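Local coordinates for protein polysaccharide Lyase Family 6 (Bacteroides cellulosilyticus, PDB 6QPS) that probably cleaves mannuronic acid-rich alginate by beta-elimination, as a calcium-binding polysaccharide lyase of family 6 from a human gut bacterium, at residues D118-K123 with G158-N163; R341-D346 with M367-R372. One frame throughout, in Å; residues are numbered along the deposited sequence.

Contact 1 (D118-K123 with G158-N163)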
ATOM      1  N   ASP A 118      11.185   8.408  10.625  1.00 11.06           N
ATOM      2  CA  ASP A 118       9.988   9.239  10.784  1.00 10.10           C
ATOM      3  C   ASP A 118      10.252  10.607  10.164  1.00  9.50           C
ATOM      4  O   ASP A 118      11.336  11.176  10.339  1.00 12.19           O
ATOM      5  CB  ASP A 118       9.637   9.361  12.278  1.00 11.66           C
ATOM      6  CG  ASP A 118       8.193   9.740  12.544  1.00 14.80           C
ATOM      7  OD1 ASP A 118       7.388   9.902  11.601  1.00 12.18           O
ATOM      8  OD2 ASP A 118       7.880   9.893  13.745  1.00 16.84           O
ATOM      9  N   PHE A 119       9.246  11.136   9.476  1.00  9.36           N
ATOM     10  CA  PHE A 119       9.326  12.417   8.757  1.00  9.42           C
ATOM     11  C   PHE A 119       8.798  13.595   9.598  1.00  9.58           C
ATOM     12  O   PHE A 119       8.175  14.538   9.077  1.00 10.09           O
ATOM     13  CB  PHE A 119       8.606  12.304   7.406  1.00  9.97           C
ATOM     14  CG  PHE A 119       9.422  11.598   6.312  1.00 10.47           C
ATOM     15  CD1 PHE A 119       9.685  10.232   6.373  1.00 12.40           C
ATOM     16  CD2 PHE A 119       9.900  12.293   5.205  1.00 11.93           C
ATOM     17  CE1 PHE A 119      10.428   9.599   5.369  1.00 12.43           C
ATOM     18  CE2 PHE A 119      10.633  11.635   4.193  1.00 12.79           C
ATOM     19  CZ  PHE A 119      10.903  10.294   4.304  1.00 11.47           C
ATOM     20  N   GLN A 120       9.097  13.567  10.896  1.00 10.05           N
ATOM     21  CA  GLN A 120       8.744  14.615  11.838  1.00 11.82           C
ATOM     22  C   GLN A 120       9.830  14.679  12.905  1.00 12.29           C
ATOM     23  O   GLN A 120      10.380  13.646  13.310  1.00 12.20           O
ATOM     24  CB  GLN A 120       7.387  14.291  12.491  1.00 14.61           C
ATOM     25  CG  GLN A 120       6.924  15.236  13.578  1.00 15.58           C
ATOM     26  CD  GLN A 120       5.600  14.823  14.187  1.00 12.62           C
ATOM     27  OE1 GLN A 120       4.617  15.540  14.090  1.00 16.07           O
ATOM     28  NE2 GLN A 120       5.589  13.678  14.858  1.00 15.15           N
ATOM     29  N   GLY A 121      10.148  15.890  13.346  1.00 10.57           N
ATOM     30  CA  GLY A 121      10.973  16.089  14.518  1.00 11.84           C
ATOM     31  C   GLY A 121      10.111  16.126  15.756  1.00 12.53           C
ATOM     32  O   GLY A 121       9.403  15.154  16.046  1.00 14.49           O
ATOM     33  N   GLU A 122      10.151  17.235  16.484  1.00 13.55           N
ATOM     34  CA  GLU A 122       9.140  17.477  17.506  1.00 13.32           C
ATOM     35  C   GLU A 122       7.760  17.433  16.852  1.00 14.33           C
ATOM     36  O   GLU A 122       7.601  17.750  15.670  1.00 13.29           O
ATOM     37  CB  GLU A 122       9.386  18.828  18.170  1.00 15.78           C
ATOM     38  CG  GLU A 122       8.436  19.158  19.329  1.00 15.01           C
ATOM     39  CD  GLU A 122       8.455  18.099  20.434  1.00 16.48           C
ATOM     40  OE1 GLU A 122       7.658  17.146  20.340  1.00 18.27           O
ATOM     41  OE2 GLU A 122       9.278  18.215  21.366  1.00 19.96           O
ATOM     42  N   LYS A 123       6.753  17.027  17.623  1.00 15.26           N
ATOM     43  CA  LYS A 123       5.376  17.056  17.131  1.00 13.30           C
ATOM     44  C   LYS A 123       5.049  18.410  16.512  1.00 13.12           C
ATOM     45  O   LYS A 123       5.248  19.459  17.127  1.00 14.82           O
ATOM     46  CB  LYS A 123       4.407  16.770  18.282  1.00 14.86           C
ATOM     47  CG  LYS A 123       2.936  16.708  17.891  1.00 15.82           C
ATOM     48  CD  LYS A 123       2.038  16.712  19.135  1.00 20.52           C
ATOM     49  CE  LYS A 123       0.597  16.377  18.775  1.00 23.65           C
ATOM     50  NZ  LYS A 123      -0.281  16.412  19.989  1.00 25.69           N
ATOM     51  N   GLY A 158       7.523   6.272   8.656  1.00  9.22           N
ATOM     52  CA  GLY A 158       6.347   7.069   8.939  1.00 10.96           C
ATOM     53  C   GLY A 158       6.339   8.365   8.146  1.00  8.54           C
ATOM     54  O   GLY A 158       7.184   9.246   8.357  1.00  9.28           O
ATOM     55  N   LEU A 159       5.405   8.484   7.212  1.00  9.10           N
ATOM     56  CA  LEU A 159       5.234   9.734   6.493  1.00  8.04           C
ATOM     57  C   LEU A 159       4.388  10.714   7.306  1.00  8.71           C
ATOM     58  O   LEU A 159       3.365  10.340   7.904  1.00  9.44           O
ATOM     59  CB  LEU A 159       4.585   9.443   5.140  1.00  8.71           C
ATOM     60  CG  LEU A 159       5.490   8.960   4.005  1.00 10.06           C
ATOM     61  CD1 LEU A 159       4.703   8.468   2.794  1.00  9.75           C
ATOM     62  CD2 LEU A 159       6.420  10.118   3.555  1.00 13.51           C
ATOM     63  N   ARG A 160       4.855  11.967   7.346  1.00  9.89           N
ATOM     64  CA  ARG A 160       4.209  13.105   7.996  1.00 10.53           C
ATOM     65  C   ARG A 160       4.350  14.288   7.045  1.00  8.61           C
ATOM     66  O   ARG A 160       5.079  14.215   6.058  1.00  9.11           O
ATOM     67  CB  ARG A 160       4.920  13.472   9.313  1.00  9.78           C
ATOM     68  CG  ARG A 160       5.283  12.270  10.214  1.00 10.03           C
ATOM     69  CD  ARG A 160       4.410  12.134  11.394  1.00 10.68           C
ATOM     70  NE  ARG A 160       4.925  11.108  12.298  1.00 11.54           N
ATOM     71  CZ  ARG A 160       4.299  10.674  13.383  1.00 11.43           C
ATOM     72  NH1 ARG A 160       3.107  11.151  13.719  1.00 13.86           N
ATOM     73  NH2 ARG A 160       4.883   9.731  14.128  1.00 12.83           N
ATOM     74  N   GLY A 161       3.739  15.416   7.391  1.00  9.24           N
ATOM     75  CA  GLY A 161       3.973  16.627   6.609  1.00  9.71           C
ATOM     76  C   GLY A 161       3.257  16.613   5.266  1.00  8.44           C
ATOM     77  O   GLY A 161       2.118  16.164   5.131  1.00  9.68           O
ATOM     78  N   THR A 162       3.920  17.184   4.257  1.00  9.49           N
ATOM     79  CA  THR A 162       3.324  17.381   2.942  1.00  9.88           C
ATOM     80  C   THR A 162       4.372  17.173   1.850  1.00  9.93           C
ATOM     81  O   THR A 162       5.569  17.428   2.039  1.00  9.37           O
ATOM     82  CB  THR A 162       2.717  18.804   2.782  1.00 10.35           C
ATOM     83  OG1 THR A 162       3.744  19.778   3.003  1.00 16.48           O
ATOM     84  CG2 THR A 162       1.573  19.054   3.750  1.00 10.75           C
ATOM     85  N   ASN A 163       3.896  16.711   0.696  1.00  8.17           N
ATOM     86  CA  ASN A 163       4.679  16.689  -0.530  1.00  8.90           C
ATOM     87  C   ASN A 163       5.957  15.877  -0.391  1.00  9.01           C
ATOM     88  O   ASN A 163       6.968  16.209  -1.009  1.00 10.53           O
ATOM     89  CB  ASN A 163       5.033  18.107  -1.001  1.00 10.93           C
ATOM     90  CG  ASN A 163       3.814  18.982  -1.199  1.00 11.36           C
ATOM     91  OD1 ASN A 163       3.520  19.859  -0.379  1.00 13.49           O
ATOM     92  ND2 ASN A 163       3.088  18.743  -2.284  1.00 13.42           N
TER
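Arg160 grips the carboxylate of Asp118 side-on, one nitrogen to each oxygen. The shorter and straighter bond runs from Arg160 NE to Asp118 OD1, 2.8 Å with an N-H...O angle of 176°; it uses the syn lone pair of OD1 and stays in the guanidinium plane. The second, Arg160 NH2 to Asp118 OD2 at 3.0 Å, is bent to 142°, meeting OD2 on its syn side but tilted out of both planes. A bend at chi2 (-105°) carries Arg160 CG past Gln120 CB, 3.7 Å away, and brings NE to the carboxylate. Gln120, extended beyond CG, sets NE2 over one guanidinium face, 3.6 Å from Arg160 CZ, while its OE1 accepts from Gly124 N. Leu159 CD2 sits over the face of the Phe119 ring in a CH-pi contact, 4.2 Å from the centroid and almost on the ring normal. Phe119 N donates to Gly158 O at 3.0 Å, continuing the parallel pairing of Asp118 with Gly158. The contact lies where strands 115-118 and 155-159, on neighbouring coils of a parallel beta-helix, run into their loops; Trp184 makes a cation-pi contact with Arg160, and Asp118 bonds by its backbone to strand 90-95.

Contact 2 (R341-D346 with M367-R372)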
ATOM      1  N   ARG A 341     -21.588   2.264   5.760  1.00  9.11           N
ATOM      2  CA  ARG A 341     -22.346   1.852   4.580  1.00  8.30           C
ATOM      3  C   ARG A 341     -21.606   2.114   3.265  1.00  8.44           C
ATOM      4  O   ARG A 341     -21.016   3.182   3.043  1.00  9.90           O
ATOM      5  CB  ARG A 341     -23.699   2.577   4.547  1.00 10.15           C
ATOM      6  CG  ARG A 341     -24.656   2.021   3.502  1.00 10.54           C
ATOM      7  CD  ARG A 341     -25.835   2.972   3.213  1.00 13.05           C
ATOM      8  NE  ARG A 341     -26.803   3.115   4.290  1.00 12.84           N
ATOM      9  CZ  ARG A 341     -27.913   2.382   4.436  1.00 12.86           C
ATOM     10  NH1 ARG A 341     -28.192   1.397   3.597  1.00 13.72           N
ATOM     11  NH2 ARG A 341     -28.743   2.640   5.427  1.00 14.83           N
ATOM     12  N   VAL A 342     -21.660   1.134   2.369  1.00  8.17           N
ATOM     13  CA  VAL A 342     -21.202   1.327   1.005  1.00  8.60           C
ATOM     14  C   VAL A 342     -22.284   2.068   0.230  1.00  9.92           C
ATOM     15  O   VAL A 342     -23.411   1.583   0.106  1.00 10.91           O
ATOM     16  CB  VAL A 342     -20.863  -0.007   0.332  1.00  7.47           C
ATOM     17  CG1 VAL A 342     -20.556   0.216  -1.145  1.00  8.09           C
ATOM     18  CG2 VAL A 342     -19.684  -0.698   1.031  1.00  9.10           C
ATOM     19  N   GLU A 343     -21.944   3.230  -0.322  1.00 10.02           N
ATOM     20  CA  GLU A 343     -22.875   3.899  -1.226  1.00  9.33           C
ATOM     21  C   GLU A 343     -22.095   4.671  -2.280  1.00  8.40           C
ATOM     22  O   GLU A 343     -20.970   5.123  -2.038  1.00  8.99           O
ATOM     23  CB  GLU A 343     -23.974   4.771  -0.590  1.00 19.51           C
ATOM     24  CG  GLU A 343     -23.659   5.489   0.641  1.00 18.70           C
ATOM     25  CD  GLU A 343     -24.901   6.150   1.271  1.00 15.09           C
ATOM     26  OE1 GLU A 343     -25.918   6.378   0.585  1.00 14.42           O
ATOM     27  OE2 GLU A 343     -24.870   6.460   2.472  1.00 17.47           O
ATOM     28  N   ASN A 344     -22.714   4.827  -3.444  1.00  9.91           N
ATOM     29  CA  ASN A 344     -22.206   5.699  -4.509  1.00  9.85           C
ATOM     30  C   ASN A 344     -20.832   5.255  -4.996  1.00 10.21           C
ATOM     31  O   ASN A 344     -19.892   6.047  -5.082  1.00 10.24           O
ATOM     32  CB  ASN A 344     -22.191   7.169  -4.078  1.00 10.36           C
ATOM     33  CG  ASN A 344     -23.456   7.567  -3.367  1.00  9.74           C
ATOM     34  OD1 ASN A 344     -24.577   7.265  -3.808  1.00 10.09           O
ATOM     35  ND2 ASN A 344     -23.307   8.271  -2.258  1.00  9.46           N
ATOM     36  N   VAL A 345     -20.716   3.971  -5.316  1.00  8.52           N
ATOM     37  CA  VAL A 345     -19.464   3.366  -5.750  1.00  7.81           C
ATOM     38  C   VAL A 345     -19.644   2.894  -7.191  1.00  8.77           C
ATOM     39  O   VAL A 345     -20.608   2.177  -7.503  1.00 10.48           O
ATOM     40  CB  VAL A 345     -19.046   2.192  -4.835  1.00  8.51           C
ATOM     41  CG1 VAL A 345     -17.835   1.463  -5.397  1.00  9.53           C
ATOM     42  CG2 VAL A 345     -18.739   2.681  -3.409  1.00  8.44           C
ATOM     43  N   ASP A 346     -18.738   3.322  -8.076  1.00  8.42           N
ATOM     44  CA  ASP A 346     -18.741   2.943  -9.485  1.00  9.16           C
ATOM     45  C   ASP A 346     -17.670   1.882  -9.714  1.00  8.03           C
ATOM     46  O   ASP A 346     -16.488   2.143  -9.484  1.00  9.51           O
ATOM     47  CB  ASP A 346     -18.435   4.196 -10.321  1.00  9.67           C
ATOM     48  CG  ASP A 346     -18.477   3.948 -11.819  1.00 11.31           C
ATOM     49  OD1 ASP A 346     -19.236   3.060 -12.275  1.00 13.25           O
ATOM     50  OD2 ASP A 346     -17.743   4.648 -12.546  1.00 10.90           O
ATOM     51  N   MET A 367     -27.386  -1.835   4.183  1.00 10.77           N
ATOM     52  CA  MET A 367     -27.120  -2.503   2.916  1.00 11.59           C
ATOM     53  C   MET A 367     -26.412  -1.573   1.924  1.00 11.85           C
ATOM     54  O   MET A 367     -26.576  -0.348   1.973  1.00 11.25           O
ATOM     55  CB  MET A 367     -28.445  -2.952   2.288  1.00 12.27           C
ATOM     56  CG  MET A 367     -29.306  -3.860   3.155  1.00 12.69           C
ATOM     57  SD  MET A 367     -28.522  -5.436   3.559  1.00 15.38           S
ATOM     58  CE  MET A 367     -28.199  -5.186   5.303  1.00 14.68           C
ATOM     59  N   PRO A 368     -25.636  -2.125   0.994  1.00  9.54           N
ATOM     60  CA  PRO A 368     -25.052  -1.276  -0.054  1.00 10.44           C
ATOM     61  C   PRO A 368     -26.138  -0.609  -0.889  1.00 12.31           C
ATOM     62  O   PRO A 368     -27.172  -1.204  -1.189  1.00 12.48           O
ATOM     63  CB  PRO A 368     -24.220  -2.241  -0.907  1.00 10.99           C
ATOM     64  CG  PRO A 368     -24.086  -3.495  -0.086  1.00 13.49           C
ATOM     65  CD  PRO A 368     -25.247  -3.537   0.854  1.00 11.75           C
ATOM     66  N   ARG A 369     -25.876   0.637  -1.281  0.54 12.14           N
ATOM     67  CA  ARG A 369     -26.812   1.449  -2.047  0.54 12.71           C
ATOM     68  C   ARG A 369     -26.056   2.135  -3.174  0.54  9.84           C
ATOM     69  O   ARG A 369     -24.938   2.603  -2.972  0.54 10.46           O
ATOM     70  CB  ARG A 369     -27.462   2.544  -1.160  0.54 14.95           C
ATOM     71  CG  ARG A 369     -28.308   2.017  -0.021  0.54 22.13           C
ATOM     72  CD  ARG A 369     -29.193   3.114   0.537  0.54 24.36           C
ATOM     73  NE  ARG A 369     -28.440   4.259   1.049  0.54 21.93           N
ATOM     74  CZ  ARG A 369     -28.876   5.050   2.027  0.54 24.95           C
ATOM     75  NH1 ARG A 369     -30.052   4.811   2.592  0.54 27.76           N
ATOM     76  NH2 ARG A 369     -28.148   6.078   2.440  0.54 21.80           N
ATOM     77  N   ASN A 370     -26.672   2.222  -4.346  1.00 10.40           N
ATOM     78  CA  ASN A 370     -26.084   2.968  -5.464  1.00  9.59           C
ATOM     79  C   ASN A 370     -24.671   2.499  -5.786  1.00 11.30           C
ATOM     80  O   ASN A 370     -23.727   3.292  -5.952  1.00 10.43           O
ATOM     81  CB  ASN A 370     -26.153   4.465  -5.202  1.00  9.98           C
ATOM     82  CG  ASN A 370     -27.544   4.956  -5.282  1.00 12.85           C
ATOM     83  OD1 ASN A 370     -28.208   4.724  -6.300  1.00 14.24           O
ATOM     84  ND2 ASN A 370     -28.037   5.569  -4.217  1.00 12.71           N
ATOM     85  N   VAL A 371     -24.520   1.184  -5.901  1.00  9.27           N
ATOM     86  CA  VAL A 371     -23.315   0.571  -6.447  1.00  9.53           C
ATOM     87  C   VAL A 371     -23.599   0.208  -7.896  1.00  9.56           C
ATOM     88  O   VAL A 371     -24.574  -0.494  -8.190  1.00 10.87           O
ATOM     89  CB  VAL A 371     -22.917  -0.679  -5.658  1.00 10.84           C
ATOM     90  CG1 VAL A 371     -21.634  -1.293  -6.215  1.00 11.30           C
ATOM     91  CG2 VAL A 371     -22.734  -0.341  -4.197  1.00 10.03           C
ATOM     92  N   ARG A 372     -22.780   0.692  -8.815  1.00  9.23           N
ATOM     93  CA  ARG A 372     -22.918   0.338 -10.219  1.00  8.05           C
ATOM     94  C   ARG A 372     -21.844  -0.675 -10.558  1.00  8.28           C
ATOM     95  O   ARG A 372     -20.668  -0.445 -10.267  1.00 10.14           O
ATOM     96  CB  ARG A 372     -22.816   1.561 -11.137  1.00  9.94           C
ATOM     97  CG  ARG A 372     -23.253   1.227 -12.581  1.00  9.90           C
ATOM     98  CD  ARG A 372     -23.124   2.419 -13.544  1.00 12.11           C
ATOM     99  NE  ARG A 372     -21.708   2.699 -13.794  1.00 11.65           N
ATOM    100  CZ  ARG A 372     -21.122   2.782 -14.989  1.00  8.52           C
ATOM    101  NH1 ARG A 372     -21.815   2.656 -16.109  1.00  8.33           N
ATOM    102  NH2 ARG A 372     -19.822   3.011 -15.029  1.00  9.49           N
TER
HETATM  103  O   HOH W   1     -30.169  -0.648   4.316  1.00 17.22           O
HETATM  104  O   HOH W   2     -26.543   6.704  -2.009  1.00 15.63           O
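Arg341 lays its guanidinium flat on that of Arg369, with centres 3.7 Å apart and planes only 7° from parallel. This stack, and the bond from Arg369 to Glu343, are described for one of the two deposited Arg369 conformers and may differ in the other. The stack crosses between two successive coils of a right-handed parallel beta-helix, the fold of this lyase family; the two backbones run parallel and in register here, from Val342 beside Pro368 to Asp346 beside Arg372. Anions probably offset the like charges: Glu323 forms a salt bridge with Arg341 NH2, and Glu343 OE1 accepts from Arg369 NH2 at 2.9 Å, near the guanidinium plane but 32° out of the carboxylate plane. A bend at chi3 (-70°) turns Arg341 NH1 to Met367 O, which it meets at 2.9 Å on a carbonyl lone pair.

The coils turn a corner together at Asn344 and Asn370, both with positive phi and psi. The two amides run in step, their planes roughly parallel, and one water joins Asn344 OD1, Asn370 ND2 and Glu343 OE1. Backbone bonds continue past the corner, from Val345 N to Asn370 O and from Arg372 N to Val345 O. Across the corner, Val342 CG1 touches Val371 CG2 at 3.8 Å, both side chains buried, and Phe397 of the next coil packs against Val371 and Pro368. Beyond it, one oxygen takes both bonds of a side-on grip: Asp346 OD1 receives Arg372 NH2 at 2.8 Å through its syn lone pair, and Arg372 NE at 2.9 Å from above the carboxylate plane.

How the contacts relate
Contacts 1 and 2 join neighbouring coils at two separate places along one parallel beta-helix. Residues 158-163 end well before residue 341, so neither contact encloses the other; their centres lie 35 Å apart and their nearest atoms about 25 Å, so they do not touch. Both pair parallel strands and add arginine-carboxylate bridges between coils. They differ in extent: residues 118-123 and 158-163 bury 327 Å² around a single strand bridge, whereas 341-346 and 367-372 bury 600 Å² over three. Both lie away from the calcium ion, bound by Asn210, Glu213, Glu242 and Glu244 at sequence positions between the two contacts, so each is packing between coils rather than part of that site.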